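Local structure of NAD-dependent aldehyde dehydrogenase (5UJU) at residues 91-97 against 270-274; 106-111 against 263-267; 125-130 against 253-257; 290-296 against 311-317. The protein probably oxidises aldehydes to carboxylic acids with NAD+ as the electron acceptor, as many members of the aldehyde dehydrogenase family do. All coordinates share one frame. Where two conformers were deposited one is given. Residues are numbered along the deposited sequence.

Interaction 1: 91-97 against 270-274; sequences RYPKSTP and LLATE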
# COMPACT_ATOMS: atom_id res chain seq x y z
N ARG A 91 12.14 -30.17 -19.47
CA ARG A 91 10.74 -30.30 -19.11
C ARG A 91 10.58 -30.14 -17.61
O ARG A 91 11.52 -30.35 -16.83
CB ARG A 91 10.16 -31.64 -19.58
CG ARG A 91 10.30 -31.87 -21.09
CD ARG A 91 9.35 -31.00 -21.91
NE ARG A 91 8.00 -31.58 -21.88
CZ ARG A 91 6.96 -31.14 -22.59
NH1 ARG A 91 7.08 -30.10 -23.42
NH2 ARG A 91 5.79 -31.76 -22.47
N TYR A 92 9.38 -29.74 -17.20
CA TYR A 92 9.02 -29.55 -15.80
C TYR A 92 7.75 -30.33 -15.47
O TYR A 92 6.91 -30.54 -16.35
CB TYR A 92 8.80 -28.06 -15.50
CG TYR A 92 9.97 -27.22 -15.95
CD1 TYR A 92 11.06 -27.01 -15.12
CD2 TYR A 92 10.00 -26.66 -17.24
CE1 TYR A 92 12.14 -26.27 -15.53
CE2 TYR A 92 11.09 -25.93 -17.67
CZ TYR A 92 12.15 -25.72 -16.81
OH TYR A 92 13.23 -24.98 -17.22
N PRO A 93 7.59 -30.78 -14.23
CA PRO A 93 6.35 -31.48 -13.87
C PRO A 93 5.17 -30.53 -13.97
O PRO A 93 5.19 -29.42 -13.44
CB PRO A 93 6.60 -31.93 -12.42
CG PRO A 93 7.64 -31.00 -11.89
CD PRO A 93 8.51 -30.63 -13.08
N LYS A 94 4.13 -30.97 -14.68
CA LYS A 94 2.95 -30.13 -14.89
C LYS A 94 1.99 -30.25 -13.71
O LYS A 94 1.56 -31.36 -13.36
CB LYS A 94 2.27 -30.52 -16.19
CG LYS A 94 1.08 -29.64 -16.57
CD LYS A 94 0.46 -30.13 -17.87
CE LYS A 94 -0.93 -29.53 -18.09
NZ LYS A 94 -0.90 -28.27 -18.86
N SER A 95 1.68 -29.13 -13.07
CA SER A 95 0.72 -29.08 -11.97
C SER A 95 -0.43 -28.14 -12.34
O SER A 95 -0.28 -27.26 -13.18
CB SER A 95 1.35 -28.59 -10.66
OG SER A 95 2.51 -29.33 -10.36
N THR A 96 -1.55 -28.35 -11.73
CA THR A 96 -2.62 -27.41 -12.00
C THR A 96 -2.59 -26.27 -10.98
O THR A 96 -2.08 -26.43 -9.87
CB THR A 96 -3.97 -28.10 -11.95
OG1 THR A 96 -4.23 -28.55 -10.62
CG2 THR A 96 -4.01 -29.26 -12.93
N PRO A 97 -3.13 -25.11 -11.35
CA PRO A 97 -3.33 -24.05 -10.35
C PRO A 97 -4.08 -24.55 -9.13
O PRO A 97 -3.71 -24.23 -7.99
CB PRO A 97 -4.12 -22.99 -11.12
CG PRO A 97 -3.69 -23.16 -12.54
CD PRO A 97 -3.41 -24.64 -12.73
N LEU A 270 6.20 -24.19 -8.10
CA LEU A 270 6.54 -23.73 -9.44
C LEU A 270 5.44 -24.16 -10.40
O LEU A 270 5.18 -25.35 -10.56
CB LEU A 270 7.87 -24.32 -9.90
CG LEU A 270 8.27 -23.88 -11.31
CD1 LEU A 270 8.94 -22.50 -11.24
CD2 LEU A 270 9.15 -24.92 -12.02
N LEU A 271 4.81 -23.19 -11.05
CA LEU A 271 3.77 -23.47 -12.04
C LEU A 271 4.38 -23.20 -13.42
O LEU A 271 4.29 -22.09 -13.95
CB LEU A 271 2.52 -22.62 -11.78
CG LEU A 271 1.35 -22.80 -12.77
CD1 LEU A 271 0.85 -24.21 -12.72
CD2 LEU A 271 0.20 -21.83 -12.50
N ALA A 272 5.03 -24.21 -13.99
CA ALA A 272 5.57 -24.10 -15.33
C ALA A 272 4.45 -24.26 -16.34
O ALA A 272 3.50 -25.02 -16.11
CB ALA A 272 6.64 -25.16 -15.57
N THR A 273 4.54 -23.53 -17.45
CA THR A 273 3.49 -23.55 -18.46
C THR A 273 4.10 -23.59 -19.85
O THR A 273 5.29 -23.33 -20.06
CB THR A 273 2.56 -22.33 -18.33
OG1 THR A 273 3.32 -21.12 -18.53
CG2 THR A 273 1.94 -22.27 -16.95
N GLU A 274 3.23 -23.85 -20.82
CA GLU A 274 3.53 -23.73 -22.24
C GLU A 274 3.04 -22.37 -22.71
O GLU A 274 2.20 -21.75 -22.05
CB GLU A 274 2.80 -24.82 -23.04
CG GLU A 274 3.19 -26.27 -22.77
CD GLU A 274 4.44 -26.74 -23.48
OE1 GLU A 274 4.67 -26.32 -24.63
OE2 GLU A 274 5.17 -27.57 -22.90
O HOH W 1 3.25 -26.78 -14.02
O HOH W 2 5.98 -26.92 -12.51
O HOH W 3 1.06 -25.89 -17.22

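Interaction 2: 106-111 against 263-267; sequences AAQRTW and FDPNV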
# COMPACT_ATOMS: atom_id res chain seq x y z
N ALA A 106 -2.22 -25.80 2.45
CA ALA A 106 -1.85 -26.75 3.50
C ALA A 106 -0.53 -26.34 4.16
O ALA A 106 -0.32 -26.62 5.34
CB ALA A 106 -1.76 -28.17 2.93
N ALA A 107 0.34 -25.64 3.43
CA ALA A 107 1.63 -25.21 3.98
C ALA A 107 1.54 -23.93 4.80
O ALA A 107 2.49 -23.64 5.55
CB ALA A 107 2.64 -25.02 2.83
N GLN A 108 0.43 -23.20 4.72
CA GLN A 108 0.36 -21.85 5.28
C GLN A 108 0.49 -21.85 6.80
O GLN A 108 1.22 -21.02 7.37
CB GLN A 108 -0.95 -21.17 4.87
CG GLN A 108 -0.81 -20.24 3.68
CD GLN A 108 -2.14 -19.89 3.01
OE1 GLN A 108 -3.21 -20.05 3.59
NE2 GLN A 108 -2.06 -19.40 1.78
N ARG A 109 -0.20 -22.76 7.48
CA ARG A 109 -0.36 -22.65 8.94
C ARG A 109 0.97 -22.63 9.68
O ARG A 109 1.28 -21.67 10.39
CB ARG A 109 -1.25 -23.78 9.47
CG ARG A 109 -1.54 -23.66 10.97
CD ARG A 109 -2.67 -24.58 11.42
NE ARG A 109 -2.76 -24.71 12.87
CZ ARG A 109 -3.54 -23.96 13.64
NH1 ARG A 109 -4.29 -23.01 13.10
NH2 ARG A 109 -3.56 -24.14 14.96
N THR A 110 1.77 -23.70 9.55
CA THR A 110 2.99 -23.76 10.36
C THR A 110 4.00 -22.70 9.91
O THR A 110 4.79 -22.21 10.72
CB THR A 110 3.59 -25.18 10.34
OG1 THR A 110 4.03 -25.54 9.03
CG2 THR A 110 2.55 -26.19 10.78
N TRP A 111 3.97 -22.33 8.64
CA TRP A 111 4.82 -21.23 8.18
C TRP A 111 4.42 -19.93 8.87
O TRP A 111 5.25 -19.26 9.48
CB TRP A 111 4.72 -21.13 6.66
CG TRP A 111 5.49 -20.02 5.95
CD1 TRP A 111 4.98 -19.11 5.07
CD2 TRP A 111 6.91 -19.77 5.99
NE1 TRP A 111 5.97 -18.29 4.59
CE2 TRP A 111 7.17 -18.68 5.13
CE3 TRP A 111 7.98 -20.35 6.68
CZ2 TRP A 111 8.44 -18.15 4.95
CZ3 TRP A 111 9.26 -19.82 6.49
CH2 TRP A 111 9.48 -18.74 5.63
N PHE A 263 9.70 -26.82 7.60
CA PHE A 263 8.47 -26.34 6.99
C PHE A 263 8.04 -27.22 5.82
O PHE A 263 8.83 -27.98 5.26
CB PHE A 263 8.64 -24.88 6.53
CG PHE A 263 8.91 -23.96 7.66
CD1 PHE A 263 7.94 -23.77 8.64
CD2 PHE A 263 10.14 -23.35 7.81
CE1 PHE A 263 8.18 -22.95 9.71
CE2 PHE A 263 10.39 -22.53 8.89
CZ PHE A 263 9.41 -22.33 9.83
N ASP A 264 6.77 -27.09 5.46
CA ASP A 264 6.24 -27.72 4.26
C ASP A 264 6.90 -27.06 3.06
O ASP A 264 6.77 -25.84 2.88
CB ASP A 264 4.71 -27.56 4.24
CG ASP A 264 4.04 -28.29 3.07
OD1 ASP A 264 4.70 -28.62 2.05
OD2 ASP A 264 2.81 -28.50 3.16
N PRO A 265 7.67 -27.79 2.24
CA PRO A 265 8.32 -27.14 1.09
C PRO A 265 7.33 -26.50 0.14
O PRO A 265 7.73 -25.62 -0.64
CB PRO A 265 9.09 -28.28 0.42
CG PRO A 265 8.39 -29.53 0.86
CD PRO A 265 7.95 -29.24 2.28
N ASN A 266 6.05 -26.90 0.17
CA ASN A 266 5.05 -26.27 -0.68
C ASN A 266 4.71 -24.84 -0.26
O ASN A 266 3.80 -24.25 -0.85
CB ASN A 266 3.79 -27.12 -0.72
CG ASN A 266 4.04 -28.44 -1.38
OD1 ASN A 266 4.83 -28.52 -2.31
ND2 ASN A 266 3.38 -29.49 -0.90
N VAL A 267 5.39 -24.27 0.74
CA VAL A 267 5.36 -22.82 0.89
C VAL A 267 5.73 -22.14 -0.43
O VAL A 267 5.17 -21.10 -0.77
CB VAL A 267 6.28 -22.38 2.05
CG1 VAL A 267 6.53 -20.86 2.03
CG2 VAL A 267 5.64 -22.78 3.39
O HOH W 4 1.76 -29.27 5.60
O HOH W 5 4.90 -25.11 6.47

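Interaction 3: 125-130 against 253-257; sequences EILARL and IARDV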
# COMPACT_ATOMS: atom_id res chain seq x y z
N GLU A 125 18.69 -17.24 4.33
CA GLU A 125 19.40 -18.47 4.04
C GLU A 125 19.21 -18.88 2.59
O GLU A 125 20.17 -19.33 1.94
CB GLU A 125 18.95 -19.57 5.00
CG GLU A 125 19.53 -20.95 4.69
CD GLU A 125 21.04 -21.06 4.89
OE1 GLU A 125 21.63 -20.23 5.61
OE2 GLU A 125 21.63 -22.01 4.32
N ILE A 126 17.99 -18.76 2.07
CA ILE A 126 17.77 -19.04 0.65
C ILE A 126 18.69 -18.16 -0.20
O ILE A 126 19.35 -18.65 -1.13
CB ILE A 126 16.29 -18.82 0.28
CG1 ILE A 126 15.38 -19.84 1.00
CG2 ILE A 126 16.12 -18.85 -1.25
CD1 ILE A 126 13.89 -19.53 0.89
N LEU A 127 18.77 -16.86 0.12
CA LEU A 127 19.62 -15.94 -0.65
C LEU A 127 21.09 -16.35 -0.60
O LEU A 127 21.80 -16.26 -1.61
CB LEU A 127 19.44 -14.51 -0.14
CG LEU A 127 18.05 -13.94 -0.45
CD1 LEU A 127 17.89 -12.50 0.02
CD2 LEU A 127 17.83 -14.03 -1.94
N ALA A 128 21.56 -16.80 0.57
CA ALA A 128 22.94 -17.27 0.67
C ALA A 128 23.18 -18.44 -0.28
O ALA A 128 24.20 -18.49 -0.97
CB ALA A 128 23.25 -17.68 2.11
N ARG A 129 22.23 -19.37 -0.35
CA ARG A 129 22.39 -20.53 -1.23
C ARG A 129 22.24 -20.14 -2.69
O ARG A 129 22.90 -20.71 -3.56
CB ARG A 129 21.40 -21.62 -0.84
CG ARG A 129 21.54 -22.07 0.62
CD ARG A 129 20.92 -23.44 0.87
NE ARG A 129 20.94 -23.78 2.29
CZ ARG A 129 20.44 -24.89 2.80
NH1 ARG A 129 19.88 -25.81 2.01
NH2 ARG A 129 20.50 -25.10 4.11
N LEU A 130 21.35 -19.20 -2.99
CA LEU A 130 21.25 -18.73 -4.36
C LEU A 130 22.57 -18.12 -4.82
O LEU A 130 23.03 -18.40 -5.93
CB LEU A 130 20.11 -17.73 -4.49
CG LEU A 130 18.69 -18.26 -4.31
CD1 LEU A 130 17.72 -17.09 -4.35
CD2 LEU A 130 18.36 -19.25 -5.40
N ILE A 253 15.85 -24.43 -4.66
CA ILE A 253 16.70 -24.06 -3.53
C ILE A 253 15.85 -23.54 -2.37
O ILE A 253 16.11 -23.87 -1.20
CB ILE A 253 17.76 -23.04 -3.98
CG1 ILE A 253 18.75 -23.72 -4.95
CG2 ILE A 253 18.51 -22.49 -2.79
CD1 ILE A 253 19.79 -22.75 -5.58
N ALA A 254 14.81 -22.75 -2.67
CA ALA A 254 13.90 -22.29 -1.62
C ALA A 254 13.27 -23.47 -0.88
O ALA A 254 13.20 -23.46 0.35
CB ALA A 254 12.79 -21.43 -2.22
N ARG A 255 12.81 -24.48 -1.62
CA ARG A 255 12.16 -25.64 -1.02
C ARG A 255 13.13 -26.44 -0.16
O ARG A 255 12.74 -26.98 0.88
CB ARG A 255 11.58 -26.52 -2.12
CG ARG A 255 10.41 -25.86 -2.86
CD ARG A 255 9.95 -26.70 -4.03
NE ARG A 255 9.44 -28.01 -3.61
CZ ARG A 255 8.17 -28.23 -3.27
NH1 ARG A 255 7.30 -27.23 -3.28
NH2 ARG A 255 7.78 -29.43 -2.90
N ASP A 256 14.38 -26.54 -0.59
CA ASP A 256 15.42 -27.16 0.22
C ASP A 256 15.51 -26.51 1.59
O ASP A 256 15.52 -27.20 2.63
CB ASP A 256 16.77 -27.04 -0.48
CG ASP A 256 16.93 -28.02 -1.61
OD1 ASP A 256 16.10 -28.95 -1.73
OD2 ASP A 256 17.90 -27.86 -2.38
N VAL A 257 15.62 -25.19 1.62
CA VAL A 257 15.78 -24.46 2.87
C VAL A 257 14.54 -24.63 3.74
O VAL A 257 14.65 -24.90 4.95
CB VAL A 257 16.06 -22.97 2.59
CG1 VAL A 257 16.07 -22.20 3.89
CG2 VAL A 257 17.39 -22.82 1.83
O HOH W 6 19.96 -25.98 -0.96

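Interaction 4: 290-296 against 311-317; sequences IKLIDFT and QAQVYTE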
# COMPACT_ATOMS: atom_id res chain seq x y z
N ILE A 290 -5.64 -16.20 -4.02
CA ILE A 290 -4.48 -15.41 -4.42
C ILE A 290 -4.68 -14.00 -3.86
O ILE A 290 -5.59 -13.27 -4.28
CB ILE A 290 -4.33 -15.40 -5.95
CG1 ILE A 290 -4.12 -16.84 -6.44
CG2 ILE A 290 -3.17 -14.48 -6.40
CD1 ILE A 290 -2.84 -17.48 -5.90
N LYS A 291 -3.86 -13.62 -2.88
CA LYS A 291 -4.02 -12.35 -2.19
C LYS A 291 -3.00 -11.31 -2.59
O LYS A 291 -3.20 -10.12 -2.31
CB LYS A 291 -3.91 -12.56 -0.67
CG LYS A 291 -4.96 -13.50 -0.10
CD LYS A 291 -6.33 -12.92 -0.31
CE LYS A 291 -7.35 -13.69 0.50
NZ LYS A 291 -8.72 -13.25 0.12
N LEU A 292 -1.90 -11.73 -3.21
CA LEU A 292 -0.84 -10.84 -3.66
C LEU A 292 -0.44 -11.27 -5.07
O LEU A 292 -0.40 -12.47 -5.36
CB LEU A 292 0.38 -10.88 -2.73
CG LEU A 292 0.16 -10.72 -1.21
CD1 LEU A 292 1.42 -10.90 -0.41
CD2 LEU A 292 -0.39 -9.35 -0.91
N ILE A 293 -0.18 -10.31 -5.95
CA ILE A 293 0.32 -10.60 -7.29
C ILE A 293 1.45 -9.64 -7.61
O ILE A 293 1.27 -8.42 -7.48
CB ILE A 293 -0.79 -10.47 -8.36
CG1 ILE A 293 -1.97 -11.41 -8.07
CG2 ILE A 293 -0.20 -10.70 -9.79
CD1 ILE A 293 -3.15 -11.24 -9.03
N ASP A 294 2.60 -10.17 -8.02
CA ASP A 294 3.72 -9.37 -8.52
C ASP A 294 3.96 -9.73 -9.98
O ASP A 294 4.23 -10.88 -10.30
CB ASP A 294 5.00 -9.60 -7.70
CG ASP A 294 4.93 -8.95 -6.31
OD1 ASP A 294 5.41 -7.81 -6.13
OD2 ASP A 294 4.36 -9.57 -5.40
N PHE A 295 3.85 -8.72 -10.86
CA PHE A 295 3.85 -8.95 -12.30
C PHE A 295 4.86 -8.06 -13.00
O PHE A 295 4.94 -6.86 -12.71
CB PHE A 295 2.45 -8.71 -12.86
CG PHE A 295 2.40 -8.56 -14.37
CD1 PHE A 295 2.56 -7.32 -14.97
CD2 PHE A 295 2.18 -9.66 -15.18
CE1 PHE A 295 2.50 -7.18 -16.36
CE2 PHE A 295 2.11 -9.54 -16.57
CZ PHE A 295 2.27 -8.29 -17.16
N THR A 296 5.59 -8.64 -13.95
CA THR A 296 6.42 -7.89 -14.90
C THR A 296 6.03 -8.27 -16.32
O THR A 296 6.02 -9.46 -16.66
CB THR A 296 7.92 -8.19 -14.69
OG1 THR A 296 8.30 -7.87 -13.35
CG2 THR A 296 8.75 -7.34 -15.65
N GLN A 311 -9.40 -8.93 -5.61
CA GLN A 311 -9.19 -9.58 -4.33
C GLN A 311 -7.73 -9.57 -3.89
O GLN A 311 -7.43 -9.97 -2.76
CB GLN A 311 -9.72 -11.02 -4.38
CG GLN A 311 -8.69 -12.05 -4.86
CD GLN A 311 -8.32 -11.93 -6.33
OE1 GLN A 311 -8.97 -11.23 -7.11
NE2 GLN A 311 -7.23 -12.59 -6.70
N ALA A 312 -6.82 -9.11 -4.74
CA ALA A 312 -5.40 -9.17 -4.44
C ALA A 312 -4.81 -7.76 -4.42
O ALA A 312 -5.37 -6.83 -5.00
CB ALA A 312 -4.65 -10.01 -5.47
N GLN A 313 -3.68 -7.64 -3.73
CA GLN A 313 -2.79 -6.50 -3.89
C GLN A 313 -1.88 -6.77 -5.08
O GLN A 313 -1.17 -7.78 -5.09
CB GLN A 313 -1.92 -6.31 -2.66
CG GLN A 313 -2.66 -5.99 -1.43
CD GLN A 313 -1.83 -6.37 -0.25
OE1 GLN A 313 -0.61 -6.29 -0.28
NE2 GLN A 313 -2.48 -6.87 0.78
N VAL A 314 -1.92 -5.89 -6.08
CA VAL A 314 -1.24 -6.11 -7.35
C VAL A 314 -0.10 -5.12 -7.49
O VAL A 314 -0.30 -3.90 -7.39
CB VAL A 314 -2.23 -6.00 -8.52
CG1 VAL A 314 -1.54 -6.31 -9.84
CG2 VAL A 314 -3.39 -6.94 -8.31
N TYR A 315 1.11 -5.64 -7.74
CA TYR A 315 2.30 -4.84 -7.98
C TYR A 315 2.77 -5.12 -9.39
O TYR A 315 2.98 -6.28 -9.76
CB TYR A 315 3.40 -5.19 -6.98
CG TYR A 315 2.91 -5.15 -5.55
CD1 TYR A 315 2.99 -3.98 -4.80
CD2 TYR A 315 2.36 -6.28 -4.94
CE1 TYR A 315 2.55 -3.92 -3.50
CE2 TYR A 315 1.90 -6.24 -3.64
CZ TYR A 315 1.99 -5.05 -2.92
OH TYR A 315 1.56 -4.97 -1.62
N THR A 316 2.93 -4.07 -10.20
CA THR A 316 3.17 -4.26 -11.62
C THR A 316 4.39 -3.47 -12.06
O THR A 316 4.66 -2.38 -11.55
CB THR A 316 1.97 -3.83 -12.48
OG1 THR A 316 1.66 -2.45 -12.22
CG2 THR A 316 0.74 -4.71 -12.21
N GLU A 317 5.13 -4.08 -13.00
CA GLU A 317 6.14 -3.44 -13.84
C GLU A 317 5.67 -3.59 -15.28
O GLU A 317 5.49 -4.72 -15.76
CB GLU A 317 7.52 -4.09 -13.69
CG GLU A 317 8.11 -4.09 -12.30
CD GLU A 317 8.86 -2.80 -12.01
OE1 GLU A 317 9.25 -2.13 -12.99
OE2 GLU A 317 9.07 -2.48 -10.83
O HOH W 7 -8.84 -10.61 -0.78

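Interaction 1: 91-97 against 270-274
Tyr92 packs against Ala272 and Leu270: its CB is 3.6 Å from Ala272 CB, and its CD1 is 4.2 Å from Leu270 CD2, while the phenol hydroxyl is hydrogen-bonded to Glu80. At the far end of the crossing, Leu271 reaches the other way, its CD1 3.3 Å from Ser95 O and its CD2 4.1 Å from Pro97 CG. No direct hydrogen bond joins the two backbones, which run at a steep angle to each other; water takes that place. One water accepts from Ser95 N (3.0 Å) and lies 2.7 Å from Ala272 O, and a second lies 2.8 Å from Pro93 O and 2.6 Å from Leu270 O. At the Arg91 end, Arg91 NH1 and Glu274 OE2 form a 3.2 Å salt bridge, both groups also hydrogen-bonding to Gly78, and Arg91 NE is hydrogen-bonded to Thr76 OG1. The crossing is walled by helix 245-260 beside Tyr92 and Leu270, and by Leu280 and Leu284 of helix 278-285 against Leu271 and Pro97, just where helix 97-132 begins.

Interaction 2: 106-111 against 263-267
The small side chain of Ala107 fits a hollow in the turn 263-267, where its CB lies 3.5 Å from Asp264 OD2, 3.5 Å from Val267 N and 3.8 Å from Val267 CG2. Because Ala107 projects so little from the helix, the turn can come close, with CA atoms of Ala107 and Asp264 5.3 Å apart. One helical turn on, the larger Trp111 takes part in two fits. The edge of its six-membered ring points at the face of Phe263 in a T-shaped pair, centroids 5.0 Å apart and planes at 81°, and Val267 CG1 sits over its five-membered ring in a CH-pi contact, 3.8 Å from the centroid. The indole thus meets Val267 with a face and Phe263 with an edge, while its NE1 is hydrogen-bonded to Asn233 O. Phe263 also turns its edge to the helix backbone, with CE1 3.6 Å from Thr110 O. A water fills the gap left between these fits, 3.0 Å from Ala107 O, 2.7 Å from Thr110 OG1 and 2.9 Å from Asp264 N. The turn holds its own shape: Asp264 OD1 accepts from Asn266 N at 2.9 Å, and Val267 N bonds to Asp264 O at 3.0 Å. The latter bond belongs to the short 3-10 segment leading into strand 268-270, and the former makes an Asx turn, here packed against a long helix on the flank of the sheet.

Interaction 3: 125-130 against 253-257
Helical segments 125-130 and 253-257 cross obliquely with their N-to-C directions 133° apart, the axes approaching to 9.2 Å. The backbones come closest at Ile126 and Ala254, whose CA atoms are 5.5 Å apart; the small alanine leaves room for the isoleucine, so that Ile126 CD1 lies 3.7 Å from Ala254 CA and 3.8 Å from its CB. Val257, one helical turn beyond Ile253, packs against the same side chain, Ile126 CG1 being 3.6 Å from Val257 CB. Ile253 in turn meets Arg129 and Leu130, with its CG2 3.6 Å from Arg129 CB and its CD1 3.8 Å from Leu130 CD2. Arg129 borders this apolar patch on its polar side. Its extended chain lays one face of the guanidinium over Val257 CG2, which is 3.7 Å from Arg129 NE, and the same NE forms a salt bridge with Glu125 OE2 at 2.8 Å, one turn back on its own helix. NH2 pairs with Glu260, further along the second helix, and a water links Arg129 NH1 (3.0 Å) to Asp256 OD2 (3.1 Å). Glu125 adds an apolar touch, its CG lying 3.8 Å from Val257 CG1, while its other carboxylate oxygen binds Lys16. Phe226 of helix 217-230 also packs on Ile126 and Leu130. The arrangement is a buried helix-helix crossing, apolar at its centre and bordered by charge, within the helical layer of an alpha/beta domain.

Interaction 4: 290-296 against 311-317
Five backbone hydrogen bonds join the strands in the regular parallel pattern, in which residues of strand 290-296 bond on both sides of a partner. Lys291 O accepts from Gln313 N (2.9 Å), Ile293 N donates to Gln313 O (2.8 Å), Ile293 O accepts from Tyr315 N (2.8 Å), Phe295 N donates to Tyr315 O (2.8 Å) and Phe295 O accepts from Glu317 N (2.8 Å). The strand directions differ by only 10°. At the entry to the ladder, Gln311 NE2 donates to Ile290 O at 3.0 Å and also bonds to Ala285 O, and a water lies 2.8 Å from Lys291 NZ and 2.5 Å from Gln311 O. Leu292, Asp294, Gln313 and Tyr315 share one face of the sheet. There Tyr315 OH donates to Gln313 OE1 at 2.9 Å, Gln313 NE2 is hydrogen-bonded to Asn552 O, Asp294 OD1 comes within 3.4 Å of Tyr315 CB, and Arg553 forms a salt bridge with Asp294 and a cation-pi contact with Tyr315. The other face carries Ile293, Val314, Phe295 and Thr316: Ile293 CG1 touches Ala312 CB at 4.0 Å, and Phe295 CD1 lies 4.2 Å from Thr316 CG2. Helix 299-308 covers this side, with Leu305 against Phe295 and Val314. Strand 290-296, that helix and strand 313-317 form a beta-alpha-beta crossover, the repeating unit of Rossmann-like folds such as the NAD-binding domain of aldehyde dehydrogenases.

Overall arrangement
From the N terminus, the chain passes through strand 92-93 and a short loop into helix 97-132, so the first segments of interactions 1, 2 and 3 follow one another in order. Their partners return in reverse order: 253-257 closes interaction 3, 263-267 closes interaction 2 and 270-274 closes interaction 1, giving three loops one within another. Interactions 2 and 3 share helix 97-132 and touch, Arg255 NH1 lying 2.9 Å from Asn266 OD1. Together the three tie that helix and the strand before it to helix 245-260 and to the segments flanking strand 268-270. Interaction 4 then follows in series, a short local closure around helix 299-308 that adds strand 313-317 to the sheet containing strand 268-270.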